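Local coordinates for protein mitochondrial import inner membrane translocase subunit TIM21 (Saccharomyces cerevisiae, PDB 2CIU) that belongs to the TIM23 preprotein translocase of the mitochondrial inner membrane and, through its intermembrane-space domain, helps keep the TOM and TIM23 complexes in close contact, at residues R13-V18 / Q99-M105; I24-L28 / K37-K41; D7-F11 / P57-T61; R69-R75 / V87-E93. All coordinates share one frame; numbering follows the deposited sequence.

Interaction 1. Residues R13-V18 / Q99-M105; sequences RAVSMV and QPDFINM
Arg13, Ala14 and Met17 on helix 13-18 pack against Phe102 and Met105 on strand 101-105, the axes approaching to 11.8 Å with their N-to-C directions 49° apart. A classic beta bulge, in which Ile103 and Asn104 both face Glu90, lets Phe102 and Met105 turn toward the helix. Arg13, fully drawn out with CG opposite its own N (chi1 176°), lays its guanidinium flat over the Phe102 ring in a stacked cation-pi contact. Arg13 CZ lies 4.0 Å from the ring centroid, with the planes 20° apart. Gln99 CG covers the opposite guanidinium face. At the edge, two end-on N-H donors, Arg13 NH1 and NH2, converge on a single carbonyl oxygen, Pro100 O, at 2.8 and 3.0 Å. An alanine here removes both donors and the flat cation, and would probably leave Pro100 O without these partners, one Phe102 face less covered and the loop less firmly held. Nearer the surface, Met17 SD meets Phe102 CE2 obliquely at 3.5 Å, a Met-aromatic contact. The extended Met105 ends tightly against the helix among the buried Ala14 and Val18, its CE 3.3 Å from Ala14 CB. Leu89 of the adjacent strand touches Ala14 and Phe102, so this is helix-on-sheet packing, consistent with the NTF2-like clan. The chemistry grades from polar to apolar, and Arg13 probably holds the Pro100 carbonyl, just before the strand, against the helix.

Interaction 2. Residues I24-L28 / K37-K41; sequences IRSLL and KERLK
Lys37 CE sits over one face of the Arg25 guanidinium, displaced toward its rim and 3.5 Å from Arg25 NE, while Glu38 O and a water lie at the edge. This is a helix-to-loop contact in a domain of the NTF2 clan: one arginine joins helix 22-27 to the irregular loop before strand 41-48. Arg25 NH2 donates to Glu38 O at 2.8 Å. The bond is fairly straight (155° at the hydrogen), uses a lone pair in the carbonyl plane, and lies within the guanidinium plane. A bend in the Arg25 chain, chi3 71°, turns the group edge-on to this carbonyl. The water accepts from Arg25 NH1 at 3.2 Å and from Leu40 N at 3.0 Å, and it donates to Glu38 O, which therefore receives two bonds. Elsewhere Arg25 NE forms a salt bridge with Asp32, and NH1 also donates to Glu19 O, so all three nitrogens are engaged. Lys37 NZ comes within 4.1 Å of Arg25 NE, a proximity of like charges that Asp32 would probably ease. A leucine in place of Arg25 would probably leave Asp32 without its cationic mate and Glu38 O without its direct donor, setting the loop free to shift. The Glu38 carboxylate turns to other partners, the backbone N atoms of Lys81 and Asp31. On the apolar side Leu40 CD1 approaches Arg25 NH1 obliquely, and it also packs against Leu28 CD1 at 3.9 Å.

Interaction 3. Residues D7-F11 / P57-T61; sequences DTQLF and PIVST
Asp7 and Ser60 make the polar half of this contact, with both carboxylate oxygens engaged by the same residue. Ser60 OG donates to Asp7 OD1 at 2.6 Å, arriving on the syn side and 19° out of the carboxylate plane. Ser60 N gives a second, weak bond to Asp7 OD2, 3.1 Å long. With OG between the backbone N and the carbonyl carbon (chi1 65°), the serine keeps its hydroxyl on the same side as its backbone N-H, so that OG can reach OD1 while N reaches OD2. A water donates to Asp7 OD2 at 2.6 Å and more weakly to Ser60 O, while His72 ND1 is hydrogen-bonded to Ser60 OG from the neighbouring strand. In the fold, these bonds join the first turn of helix 6-20 to Ser60, where the chain enters strand 60-64, at a border of the antiparallel sheet on which the helix rests. The apolar half is a CH-pi contact one helical turn on. Ile58 CD1 stands over the middle of the Phe11 ring, 3.3 Å from its centroid and only 6° off the normal. The Ile58 CG2 branch reaches the base of the same side chain, 3.6 Å from Phe11 CB, and Met74 touches both residues.

Interaction 4. Residues R69-R75 / V87-E93; sequences RTHHYMR and VHLEAKE
His71 ND1 donates to Glu90 OE2 at 2.6 Å, a nearly straight bond (164° at the hydrogen) that lies in the imidazole plane and uses the anti lone pair of the carboxylate. It spans the antiparallel beta hairpin of strands 70-79 and 84-92, whose segments here run at 156°. His71 NE2 bonds Asp65, so carboxylates at both ring nitrogens would probably favour a protonated imidazole. Tyr73 lies alongside Glu90, pointing the same way, with its CE1 3.4 Å from Glu90 CG. A water joins their ends, 2.7 Å from Tyr73 OH and donating to Glu90 OE1. On this same face Arg75 NE donates to His88 ND1 at 3.0 Å, in both group planes although these are turned 71° apart. Paired backbone bonds at His72-Ala91 and Met74-Leu89, such as Met74 N to Leu89 O at 2.8 Å, set the register. The face bearing Met74 and Leu89 is covered by helix 6-20, through Phe11 and Leu10 respectively. At the hairpin's open end the Arg69 guanidinium has Lys92 CD over one face, and its NH2 donates to Glu93 O at 2.9 Å from above the carbonyl plane.

Helix 6-20 and the antiparallel sheet are the common elements. Interactions 1 and 3 both use this helix, and their centres are 11 Å apart; Leu10, from interaction 3, packs on Phe102 and Pro100 of interaction 1. Interaction 4, with its centre 9 Å from each, supplies neighbouring strands: 84-92 pairs with 101-108, and 70-79 pairs with 60-64. Interaction 2 stands apart, about 24 Å from interaction 4 between centres, yet meets interaction 1 where Val18 touches Ile24. Along the chain, the segments of interactions 1 and 3 alternate, whereas interaction 2 closes before interaction 4 opens. Early helix and late strand are thereby bound into one compact intermembrane-space domain.

Interaction 1. Residues R13-V18 / Q99-M105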
loop_
_atom_site.group_PDB
_atom_site.type_symbol
_atom_site.label_atom_id
_atom_site.label_comp_id
_atom_site.label_asym_id
_atom_site.label_seq_id
_atom_site.Cartn_x
_atom_site.Cartn_y
_atom_site.Cartn_z
ATOM N N ARG A 13 -1.310 -8.437 4.439
ATOM C CA ARG A 13 -2.606 -8.363 3.814
ATOM C C ARG A 13 -2.612 -7.344 2.670
ATOM O O ARG A 13 -3.110 -7.607 1.573
ATOM C CB ARG A 13 -3.615 -7.982 4.895
ATOM C CG ARG A 13 -5.018 -7.765 4.442
ATOM C CD ARG A 13 -5.803 -7.428 5.688
ATOM N NE ARG A 13 -7.140 -6.954 5.401
ATOM C CZ ARG A 13 -7.889 -6.325 6.295
ATOM N NH1 ARG A 13 -7.413 -6.107 7.517
ATOM N NH2 ARG A 13 -9.102 -5.912 5.965
ATOM N N ALA A 14 -2.036 -6.175 2.935
ATOM C CA ALA A 14 -1.993 -5.114 1.948
ATOM C C ALA A 14 -1.107 -5.411 0.743
ATOM O O ALA A 14 -1.519 -5.214 -0.393
ATOM C CB ALA A 14 -1.552 -3.813 2.620
ATOM N N VAL A 15 0.105 -5.894 0.990
ATOM C CA VAL A 15 1.010 -6.169 -0.112
ATOM C C VAL A 15 0.465 -7.312 -0.966
ATOM O O VAL A 15 0.675 -7.346 -2.181
ATOM C CB VAL A 15 2.444 -6.479 0.403
ATOM C CG1 VAL A 15 2.494 -7.859 1.061
ATOM C CG2 VAL A 15 3.432 -6.370 -0.739
ATOM N N SER A 16 -0.258 -8.232 -0.339
ATOM C CA SER A 16 -0.827 -9.337 -1.098
ATOM C C SER A 16 -1.889 -8.834 -2.063
ATOM O O SER A 16 -1.985 -9.309 -3.195
ATOM C CB SER A 16 -1.403 -10.388 -0.152
ATOM O OG SER A 16 -0.353 -10.997 0.579
ATOM N N MET A 17 -2.683 -7.855 -1.632
ATOM C CA MET A 17 -3.710 -7.280 -2.494
ATOM C C MET A 17 -3.088 -6.575 -3.693
ATOM O O MET A 17 -3.574 -6.674 -4.816
ATOM C CB MET A 17 -4.530 -6.246 -1.734
ATOM C CG MET A 17 -5.378 -6.778 -0.621
ATOM S SD MET A 17 -6.103 -5.360 0.224
ATOM C CE MET A 17 -6.913 -4.596 -1.124
ATOM N N VAL A 18 -2.022 -5.829 -3.437
ATOM C CA VAL A 18 -1.337 -5.093 -4.482
ATOM C C VAL A 18 -0.736 -6.020 -5.528
ATOM O O VAL A 18 -0.896 -5.814 -6.729
ATOM C CB VAL A 18 -0.215 -4.234 -3.870
ATOM C CG1 VAL A 18 0.560 -3.509 -4.969
ATOM C CG2 VAL A 18 -0.815 -3.257 -2.869
ATOM N N GLN A 99 -9.963 -8.542 11.873
ATOM C CA GLN A 99 -9.040 -7.739 11.079
ATOM C C GLN A 99 -9.584 -6.323 10.934
ATOM O O GLN A 99 -10.792 -6.122 10.802
ATOM C CB GLN A 99 -8.811 -8.368 9.688
ATOM C CG GLN A 99 -9.983 -8.285 8.714
ATOM C CD GLN A 99 -11.049 -9.335 8.947
ATOM O OE1 GLN A 99 -11.000 -10.089 9.918
ATOM N NE2 GLN A 99 -12.025 -9.390 8.050
ATOM N N PRO A 100 -8.697 -5.318 10.968
ATOM C CA PRO A 100 -9.194 -3.950 10.836
ATOM C C PRO A 100 -9.724 -3.639 9.455
ATOM O O PRO A 100 -9.375 -4.292 8.469
ATOM C CB PRO A 100 -7.975 -3.105 11.200
ATOM C CG PRO A 100 -6.836 -3.953 10.725
ATOM C CD PRO A 100 -7.246 -5.327 11.214
ATOM N N ASP A 101 -10.576 -2.627 9.383
ATOM C CA ASP A 101 -11.133 -2.215 8.109
ATOM C C ASP A 101 -10.125 -1.389 7.324
ATOM O O ASP A 101 -9.394 -0.583 7.896
ATOM C CB ASP A 101 -12.389 -1.363 8.317
ATOM C CG ASP A 101 -13.514 -2.131 8.970
ATOM O OD1 ASP A 101 -13.809 -3.250 8.508
ATOM O OD2 ASP A 101 -14.115 -1.603 9.931
ATOM N N PHE A 102 -10.061 -1.610 6.016
ATOM C CA PHE A 102 -9.183 -0.811 5.177
ATOM C C PHE A 102 -10.073 0.360 4.767
ATOM O O PHE A 102 -11.128 0.169 4.161
ATOM C CB PHE A 102 -8.727 -1.588 3.940
ATOM C CG PHE A 102 -7.486 -2.423 4.161
ATOM C CD1 PHE A 102 -7.040 -2.717 5.446
ATOM C CD2 PHE A 102 -6.780 -2.928 3.077
ATOM C CE1 PHE A 102 -5.906 -3.503 5.647
ATOM C CE2 PHE A 102 -5.642 -3.719 3.268
ATOM C CZ PHE A 102 -5.206 -4.003 4.550
ATOM N N ILE A 103 -9.648 1.566 5.128
ATOM C CA ILE A 103 -10.393 2.785 4.842
ATOM C C ILE A 103 -10.015 3.436 3.512
ATOM O O ILE A 103 -10.871 3.959 2.794
ATOM C CB ILE A 103 -10.153 3.819 5.971
ATOM C CG1 ILE A 103 -10.651 3.263 7.303
ATOM C CG2 ILE A 103 -10.845 5.141 5.633
ATOM C CD1 ILE A 103 -10.336 4.154 8.485
ATOM N N ASN A 104 -8.734 3.389 3.179
ATOM C CA ASN A 104 -8.242 4.023 1.969
ATOM C C ASN A 104 -6.958 3.300 1.589
ATOM O O ASN A 104 -6.163 2.977 2.452
ATOM C CB ASN A 104 -7.938 5.503 2.280
ATOM C CG ASN A 104 -7.413 6.277 1.083
ATOM O OD1 ASN A 104 -6.680 7.264 1.242
ATOM N ND2 ASN A 104 -7.787 5.851 -0.115
ATOM N N MET A 105 -6.775 3.024 0.306
ATOM C CA MET A 105 -5.548 2.378 -0.129
ATOM C C MET A 105 -5.274 2.730 -1.580
ATOM O O MET A 105 -6.120 2.533 -2.452
ATOM C CB MET A 105 -5.643 0.863 0.053
ATOM C CG MET A 105 -4.346 0.161 -0.309
ATOM S SD MET A 105 -4.485 -1.639 -0.116
ATOM C CE MET A 105 -2.793 -2.026 0.075
#

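Interaction 2. Residues I24-L28 / K37-K41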
loop_
_atom_site.group_PDB
_atom_site.type_symbol
_atom_site.label_atom_id
_atom_site.label_comp_id
_atom_site.label_asym_id
_atom_site.label_seq_id
_atom_site.Cartn_x
_atom_site.Cartn_y
_atom_site.Cartn_z
ATOM N N ILE A 24 -2.359 -3.074 -11.280
ATOM C CA ILE A 24 -1.133 -2.624 -10.624
ATOM C C ILE A 24 0.081 -3.318 -11.237
ATOM O O ILE A 24 1.119 -2.687 -11.471
ATOM C CB ILE A 24 -1.150 -2.906 -9.103
ATOM C CG1 ILE A 24 -2.289 -2.128 -8.433
ATOM C CG2 ILE A 24 0.190 -2.505 -8.491
ATOM C CD1 ILE A 24 -2.179 -0.637 -8.613
ATOM N N ARG A 25 -0.050 -4.615 -11.507
ATOM C CA ARG A 25 1.063 -5.339 -12.110
ATOM C C ARG A 25 1.398 -4.723 -13.464
ATOM O O ARG A 25 2.557 -4.665 -13.857
ATOM C CB ARG A 25 0.723 -6.823 -12.278
ATOM C CG ARG A 25 0.561 -7.574 -10.967
ATOM C CD ARG A 25 0.494 -9.087 -11.200
ATOM N NE ARG A 25 1.792 -9.628 -11.592
ATOM C CZ ARG A 25 2.757 -9.957 -10.741
ATOM N NH1 ARG A 25 2.581 -9.809 -9.434
ATOM N NH2 ARG A 25 3.910 -10.433 -11.195
ATOM N N SER A 26 0.377 -4.251 -14.172
ATOM C CA SER A 26 0.585 -3.627 -15.467
ATOM C C SER A 26 1.302 -2.291 -15.295
ATOM O O SER A 26 2.190 -1.958 -16.076
ATOM C CB SER A 26 -0.757 -3.416 -16.175
ATOM O OG SER A 26 -0.570 -2.842 -17.455
ATOM N N LEU A 27 0.911 -1.524 -14.277
ATOM C CA LEU A 27 1.553 -0.239 -14.023
ATOM C C LEU A 27 3.019 -0.436 -13.652
ATOM O O LEU A 27 3.866 0.403 -13.954
ATOM C CB LEU A 27 0.833 0.516 -12.891
ATOM C CG LEU A 27 -0.624 0.922 -13.149
ATOM C CD1 LEU A 27 -1.172 1.655 -11.917
ATOM C CD2 LEU A 27 -0.707 1.805 -14.377
ATOM N N LEU A 28 3.320 -1.555 -12.999
ATOM C CA LEU A 28 4.688 -1.857 -12.595
ATOM C C LEU A 28 5.469 -2.487 -13.745
ATOM O O LEU A 28 6.662 -2.737 -13.619
ATOM C CB LEU A 28 4.691 -2.813 -11.402
ATOM C CG LEU A 28 4.277 -2.235 -10.045
ATOM C CD1 LEU A 28 4.075 -3.374 -9.054
ATOM C CD2 LEU A 28 5.343 -1.265 -9.554
ATOM N N LYS A 37 4.801 -15.564 -13.499
ATOM C CA LYS A 37 4.675 -14.145 -13.155
ATOM C C LYS A 37 5.936 -13.679 -12.450
ATOM O O LYS A 37 6.549 -14.432 -11.700
ATOM C CB LYS A 37 3.470 -13.926 -12.227
ATOM C CG LYS A 37 2.144 -14.390 -12.806
ATOM C CD LYS A 37 0.999 -14.305 -11.790
ATOM C CE LYS A 37 0.567 -12.868 -11.527
ATOM N NZ LYS A 37 -0.598 -12.790 -10.591
ATOM N N GLU A 38 6.321 -12.429 -12.685
ATOM C CA GLU A 38 7.502 -11.885 -12.040
ATOM C C GLU A 38 7.321 -11.879 -10.529
ATOM O O GLU A 38 6.231 -11.581 -10.018
ATOM C CB GLU A 38 7.759 -10.453 -12.517
ATOM C CG GLU A 38 8.969 -9.797 -11.858
ATOM C CD GLU A 38 9.226 -8.374 -12.343
ATOM O OE1 GLU A 38 8.654 -7.964 -13.372
ATOM O OE2 GLU A 38 10.028 -7.676 -11.693
ATOM N N ARG A 39 8.390 -12.211 -9.813
ATOM C CA ARG A 39 8.353 -12.210 -8.359
ATOM C C ARG A 39 8.674 -10.789 -7.903
ATOM O O ARG A 39 9.821 -10.354 -7.969
ATOM C CB ARG A 39 9.395 -13.178 -7.796
ATOM C CG ARG A 39 9.051 -14.639 -8.046
ATOM C CD ARG A 39 10.060 -15.564 -7.386
ATOM N NE ARG A 39 11.362 -15.531 -8.045
ATOM C CZ ARG A 39 11.615 -16.075 -9.231
ATOM N NH1 ARG A 39 10.651 -16.701 -9.896
ATOM N NH2 ARG A 39 12.831 -15.997 -9.754
ATOM N N LEU A 40 7.653 -10.071 -7.459
ATOM C CA LEU A 40 7.845 -8.705 -6.991
ATOM C C LEU A 40 8.512 -8.682 -5.620
ATOM O O LEU A 40 8.512 -9.675 -4.886
ATOM C CB LEU A 40 6.500 -7.982 -6.939
ATOM C CG LEU A 40 5.800 -7.753 -8.280
ATOM C CD1 LEU A 40 4.451 -7.079 -8.055
ATOM C CD2 LEU A 40 6.685 -6.902 -9.175
ATOM N N LYS A 41 9.084 -7.530 -5.284
ATOM C CA LYS A 41 9.783 -7.316 -4.031
ATOM C C LYS A 41 9.058 -6.202 -3.266
ATOM O O LYS A 41 8.487 -5.306 -3.884
ATOM C CB LYS A 41 11.215 -6.901 -4.349
ATOM C CG LYS A 41 12.099 -6.653 -3.155
ATOM C CD LYS A 41 13.491 -6.256 -3.627
ATOM C CE LYS A 41 14.450 -6.086 -2.476
ATOM N NZ LYS A 41 15.835 -5.870 -2.995
HETATM O O HOH W 1 4.755 -11.009 -7.424
#

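Interaction 3. Residues D7-F11 / P57-T61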
loop_
_atom_site.group_PDB
_atom_site.type_symbol
_atom_site.label_atom_id
_atom_site.label_comp_id
_atom_site.label_asym_id
_atom_site.label_seq_id
_atom_site.Cartn_x
_atom_site.Cartn_y
_atom_site.Cartn_z
ATOM N N ASP A 7 1.140 -4.733 12.761
ATOM C CA ASP A 7 1.684 -4.179 11.529
ATOM C C ASP A 7 2.095 -5.263 10.533
ATOM O O ASP A 7 1.998 -5.070 9.330
ATOM C CB ASP A 7 2.894 -3.290 11.827
ATOM C CG ASP A 7 2.502 -1.958 12.428
ATOM O OD1 ASP A 7 1.325 -1.584 12.293
ATOM O OD2 ASP A 7 3.373 -1.283 13.016
ATOM N N THR A 8 2.557 -6.400 11.043
ATOM C CA THR A 8 2.972 -7.473 10.158
ATOM C C THR A 8 1.777 -7.980 9.355
ATOM O O THR A 8 1.856 -8.116 8.136
ATOM C CB THR A 8 3.600 -8.634 10.953
ATOM O OG1 THR A 8 4.806 -8.179 11.581
ATOM C CG2 THR A 8 3.927 -9.804 10.025
ATOM N N GLN A 9 0.663 -8.240 10.031
ATOM C CA GLN A 9 -0.524 -8.716 9.328
ATOM C C GLN A 9 -1.087 -7.638 8.420
ATOM O O GLN A 9 -1.555 -7.922 7.324
ATOM C CB GLN A 9 -1.597 -9.190 10.321
ATOM C CG GLN A 9 -1.100 -10.325 11.199
ATOM C CD GLN A 9 -2.202 -11.124 11.880
ATOM O OE1 GLN A 9 -1.955 -11.778 12.890
ATOM N NE2 GLN A 9 -3.410 -11.091 11.327
ATOM N N LEU A 10 -1.021 -6.390 8.864
ATOM C CA LEU A 10 -1.539 -5.292 8.064
ATOM C C LEU A 10 -0.772 -5.208 6.742
ATOM O O LEU A 10 -1.362 -5.074 5.667
ATOM C CB LEU A 10 -1.408 -3.984 8.853
ATOM C CG LEU A 10 -2.249 -2.795 8.402
ATOM C CD1 LEU A 10 -3.725 -3.145 8.505
ATOM C CD2 LEU A 10 -1.925 -1.593 9.280
ATOM N N PHE A 11 0.551 -5.301 6.837
ATOM C CA PHE A 11 1.413 -5.262 5.665
ATOM C C PHE A 11 1.223 -6.501 4.779
ATOM O O PHE A 11 1.090 -6.385 3.568
ATOM C CB PHE A 11 2.877 -5.169 6.096
ATOM C CG PHE A 11 3.853 -5.443 4.983
ATOM C CD1 PHE A 11 4.073 -4.512 3.972
ATOM C CD2 PHE A 11 4.514 -6.663 4.921
ATOM C CE1 PHE A 11 4.938 -4.793 2.910
ATOM C CE2 PHE A 11 5.378 -6.952 3.865
ATOM C CZ PHE A 11 5.592 -6.021 2.859
ATOM N N PRO A 57 11.828 0.292 8.507
ATOM C CA PRO A 57 11.166 -0.960 8.859
ATOM C C PRO A 57 9.676 -0.747 8.558
ATOM O O PRO A 57 9.195 0.391 8.554
ATOM C CB PRO A 57 11.425 -1.069 10.359
ATOM C CG PRO A 57 12.762 -0.424 10.508
ATOM C CD PRO A 57 12.629 0.805 9.633
ATOM N N ILE A 58 8.960 -1.830 8.290
ATOM C CA ILE A 58 7.534 -1.751 8.014
ATOM C C ILE A 58 6.815 -1.448 9.332
ATOM O O ILE A 58 6.926 -2.196 10.306
ATOM C CB ILE A 58 7.023 -3.076 7.414
ATOM C CG1 ILE A 58 7.638 -3.270 6.026
ATOM C CG2 ILE A 58 5.505 -3.064 7.312
ATOM C CD1 ILE A 58 7.467 -4.665 5.459
ATOM N N VAL A 59 6.086 -0.337 9.361
ATOM C CA VAL A 59 5.366 0.074 10.565
ATOM C C VAL A 59 4.192 0.968 10.188
ATOM O O VAL A 59 4.125 1.478 9.076
ATOM C CB VAL A 59 6.261 0.927 11.511
ATOM C CG1 VAL A 59 7.503 0.141 11.940
ATOM C CG2 VAL A 59 6.650 2.221 10.813
ATOM N N SER A 60 3.270 1.157 11.126
ATOM C CA SER A 60 2.153 2.061 10.888
ATOM C C SER A 60 2.276 3.158 11.927
ATOM O O SER A 60 2.972 3.000 12.928
ATOM C CB SER A 60 0.796 1.369 11.060
ATOM O OG SER A 60 0.589 0.951 12.394
ATOM N N THR A 61 1.635 4.283 11.654
ATOM C CA THR A 61 1.613 5.389 12.605
ATOM C C THR A 61 0.142 5.571 12.971
ATOM O O THR A 61 -0.746 5.312 12.149
ATOM C CB THR A 61 2.182 6.694 11.999
ATOM O OG1 THR A 61 2.259 7.688 13.035
ATOM C CG2 THR A 61 1.295 7.212 10.870
HETATM O O HOH W 2 3.028 0.251 15.040
#

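Interaction 4. Residues R69-R75 / V87-E93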
loop_
_atom_site.group_PDB
_atom_site.type_symbol
_atom_site.label_atom_id
_atom_site.label_comp_id
_atom_site.label_asym_id
_atom_site.label_seq_id
_atom_site.Cartn_x
_atom_site.Cartn_y
_atom_site.Cartn_z
ATOM N N ARG A 69 -11.528 7.811 17.594
ATOM C CA ARG A 69 -11.097 6.502 17.109
ATOM C C ARG A 69 -9.722 6.614 16.457
ATOM O O ARG A 69 -9.428 7.585 15.761
ATOM C CB ARG A 69 -12.096 5.944 16.093
ATOM C CG ARG A 69 -13.409 5.458 16.686
ATOM C CD ARG A 69 -14.370 5.011 15.588
ATOM N NE ARG A 69 -14.601 3.564 15.561
ATOM C CZ ARG A 69 -13.674 2.653 15.278
ATOM N NH1 ARG A 69 -12.434 3.024 14.995
ATOM N NH2 ARG A 69 -13.992 1.365 15.271
ATOM N N THR A 70 -8.884 5.613 16.680
ATOM C CA THR A 70 -7.539 5.620 16.114
ATOM C C THR A 70 -7.480 5.061 14.693
ATOM O O THR A 70 -8.066 4.022 14.399
ATOM C CB THR A 70 -6.586 4.809 17.005
ATOM O OG1 THR A 70 -6.530 5.409 18.307
ATOM C CG2 THR A 70 -5.180 4.774 16.413
ATOM N N HIS A 71 -6.790 5.773 13.807
ATOM C CA HIS A 71 -6.607 5.299 12.436
ATOM C C HIS A 71 -5.130 4.950 12.294
ATOM O O HIS A 71 -4.271 5.621 12.868
ATOM C CB HIS A 71 -6.954 6.382 11.407
ATOM C CG HIS A 71 -8.406 6.736 11.359
ATOM N ND1 HIS A 71 -9.055 7.050 10.185
ATOM C CD2 HIS A 71 -9.330 6.852 12.343
ATOM C CE1 HIS A 71 -10.316 7.345 10.448
ATOM N NE2 HIS A 71 -10.509 7.233 11.749
ATOM N N HIS A 72 -4.833 3.891 11.548
ATOM C CA HIS A 72 -3.452 3.484 11.319
ATOM C C HIS A 72 -3.083 3.807 9.880
ATOM O O HIS A 72 -3.840 3.514 8.955
ATOM C CB HIS A 72 -3.278 1.972 11.537
ATOM C CG HIS A 72 -3.460 1.541 12.957
ATOM N ND1 HIS A 72 -2.416 1.095 13.739
ATOM C CD2 HIS A 72 -4.563 1.499 13.741
ATOM C CE1 HIS A 72 -2.868 0.797 14.943
ATOM N NE2 HIS A 72 -4.168 1.034 14.971
ATOM N N TYR A 73 -1.923 4.422 9.693
ATOM C CA TYR A 73 -1.456 4.769 8.361
ATOM C C TYR A 73 -0.157 4.015 8.120
ATOM O O TYR A 73 0.712 3.966 8.983
ATOM C CB TYR A 73 -1.214 6.275 8.258
ATOM C CG TYR A 73 -2.470 7.080 8.458
ATOM C CD1 TYR A 73 -3.249 7.475 7.378
ATOM C CD2 TYR A 73 -2.884 7.428 9.741
ATOM C CE1 TYR A 73 -4.416 8.208 7.567
ATOM C CE2 TYR A 73 -4.046 8.152 9.946
ATOM C CZ TYR A 73 -4.806 8.544 8.858
ATOM O OH TYR A 73 -5.946 9.287 9.064
ATOM N N MET A 74 -0.039 3.417 6.943
ATOM C CA MET A 74 1.155 2.662 6.613
ATOM C C MET A 74 1.554 2.899 5.172
ATOM O O MET A 74 0.704 2.915 4.275
ATOM C CB MET A 74 0.909 1.167 6.825
ATOM C CG MET A 74 2.100 0.295 6.417
ATOM S SD MET A 74 1.774 -1.488 6.643
ATOM C CE MET A 74 2.146 -1.655 8.356
ATOM N N ARG A 75 2.848 3.104 4.955
ATOM C CA ARG A 75 3.355 3.282 3.609
ATOM C C ARG A 75 4.449 2.258 3.369
ATOM O O ARG A 75 5.250 1.978 4.253
ATOM C CB ARG A 75 3.898 4.698 3.407
ATOM C CG ARG A 75 2.757 5.678 3.333
ATOM C CD ARG A 75 3.164 7.070 2.967
ATOM N NE ARG A 75 1.946 7.844 2.768
ATOM C CZ ARG A 75 1.908 9.142 2.497
ATOM N NH1 ARG A 75 3.030 9.840 2.390
ATOM N NH2 ARG A 75 0.734 9.735 2.333
ATOM N N VAL A 87 2.908 2.546 -1.861
ATOM C CA VAL A 87 1.561 2.146 -1.469
ATOM C C VAL A 87 1.216 2.856 -0.174
ATOM O O VAL A 87 2.021 2.888 0.755
ATOM C CB VAL A 87 1.475 0.613 -1.225
ATOM C CG1 VAL A 87 0.058 0.205 -0.853
ATOM C CG2 VAL A 87 1.931 -0.134 -2.478
ATOM N N HIS A 88 0.025 3.448 -0.130
ATOM C CA HIS A 88 -0.440 4.142 1.063
ATOM C C HIS A 88 -1.688 3.417 1.548
ATOM O O HIS A 88 -2.590 3.141 0.764
ATOM C CB HIS A 88 -0.812 5.589 0.725
ATOM C CG HIS A 88 -1.568 6.277 1.819
ATOM N ND1 HIS A 88 -0.945 6.924 2.864
ATOM C CD2 HIS A 88 -2.897 6.359 2.063
ATOM C CE1 HIS A 88 -1.858 7.372 3.707
ATOM N NE2 HIS A 88 -3.049 7.043 3.244
ATOM N N LEU A 89 -1.729 3.119 2.840
ATOM C CA LEU A 89 -2.856 2.433 3.445
ATOM C C LEU A 89 -3.306 3.120 4.724
ATOM O O LEU A 89 -2.481 3.544 5.533
ATOM C CB LEU A 89 -2.459 0.981 3.779
ATOM C CG LEU A 89 -3.417 0.130 4.614
ATOM C CD1 LEU A 89 -4.696 -0.123 3.830
ATOM C CD2 LEU A 89 -2.736 -1.200 4.987
ATOM N N GLU A 90 -4.622 3.255 4.864
ATOM C CA GLU A 90 -5.246 3.792 6.063
ATOM C C GLU A 90 -6.201 2.700 6.539
ATOM O O GLU A 90 -7.033 2.224 5.765
ATOM C CB GLU A 90 -6.063 5.050 5.766
ATOM C CG GLU A 90 -6.636 5.661 7.046
ATOM C CD GLU A 90 -7.572 6.829 6.780
ATOM O OE1 GLU A 90 -7.510 7.409 5.680
ATOM O OE2 GLU A 90 -8.368 7.169 7.684
ATOM N N ALA A 91 -6.075 2.294 7.793
ATOM C CA ALA A 91 -6.955 1.273 8.345
ATOM C C ALA A 91 -7.472 1.704 9.708
ATOM O O ALA A 91 -6.956 2.645 10.314
ATOM C CB ALA A 91 -6.205 -0.065 8.462
ATOM N N LYS A 92 -8.503 1.025 10.194
ATOM C CA LYS A 92 -9.036 1.348 11.505
ATOM C C LYS A 92 -9.636 0.104 12.121
ATOM O O LYS A 92 -10.198 -0.743 11.420
ATOM C CB LYS A 92 -10.089 2.462 11.417
ATOM C CG LYS A 92 -11.481 2.040 11.002
ATOM C CD LYS A 92 -12.443 3.221 11.154
ATOM C CE LYS A 92 -13.878 2.830 10.852
ATOM N NZ LYS A 92 -14.805 3.986 11.000
ATOM N N GLU A 93 -9.499 -0.014 13.434
ATOM C CA GLU A 93 -10.049 -1.160 14.140
ATOM C C GLU A 93 -11.517 -1.322 13.753
ATOM O O GLU A 93 -12.258 -0.345 13.629
ATOM C CB GLU A 93 -9.930 -0.939 15.648
ATOM C CG GLU A 93 -10.086 -2.197 16.485
ATOM C CD GLU A 93 -9.988 -1.915 17.972
ATOM O OE1 GLU A 93 -9.061 -1.179 18.379
ATOM O OE2 GLU A 93 -10.830 -2.431 18.736
HETATM O O HOH W 3 -7.080 10.307 6.826
#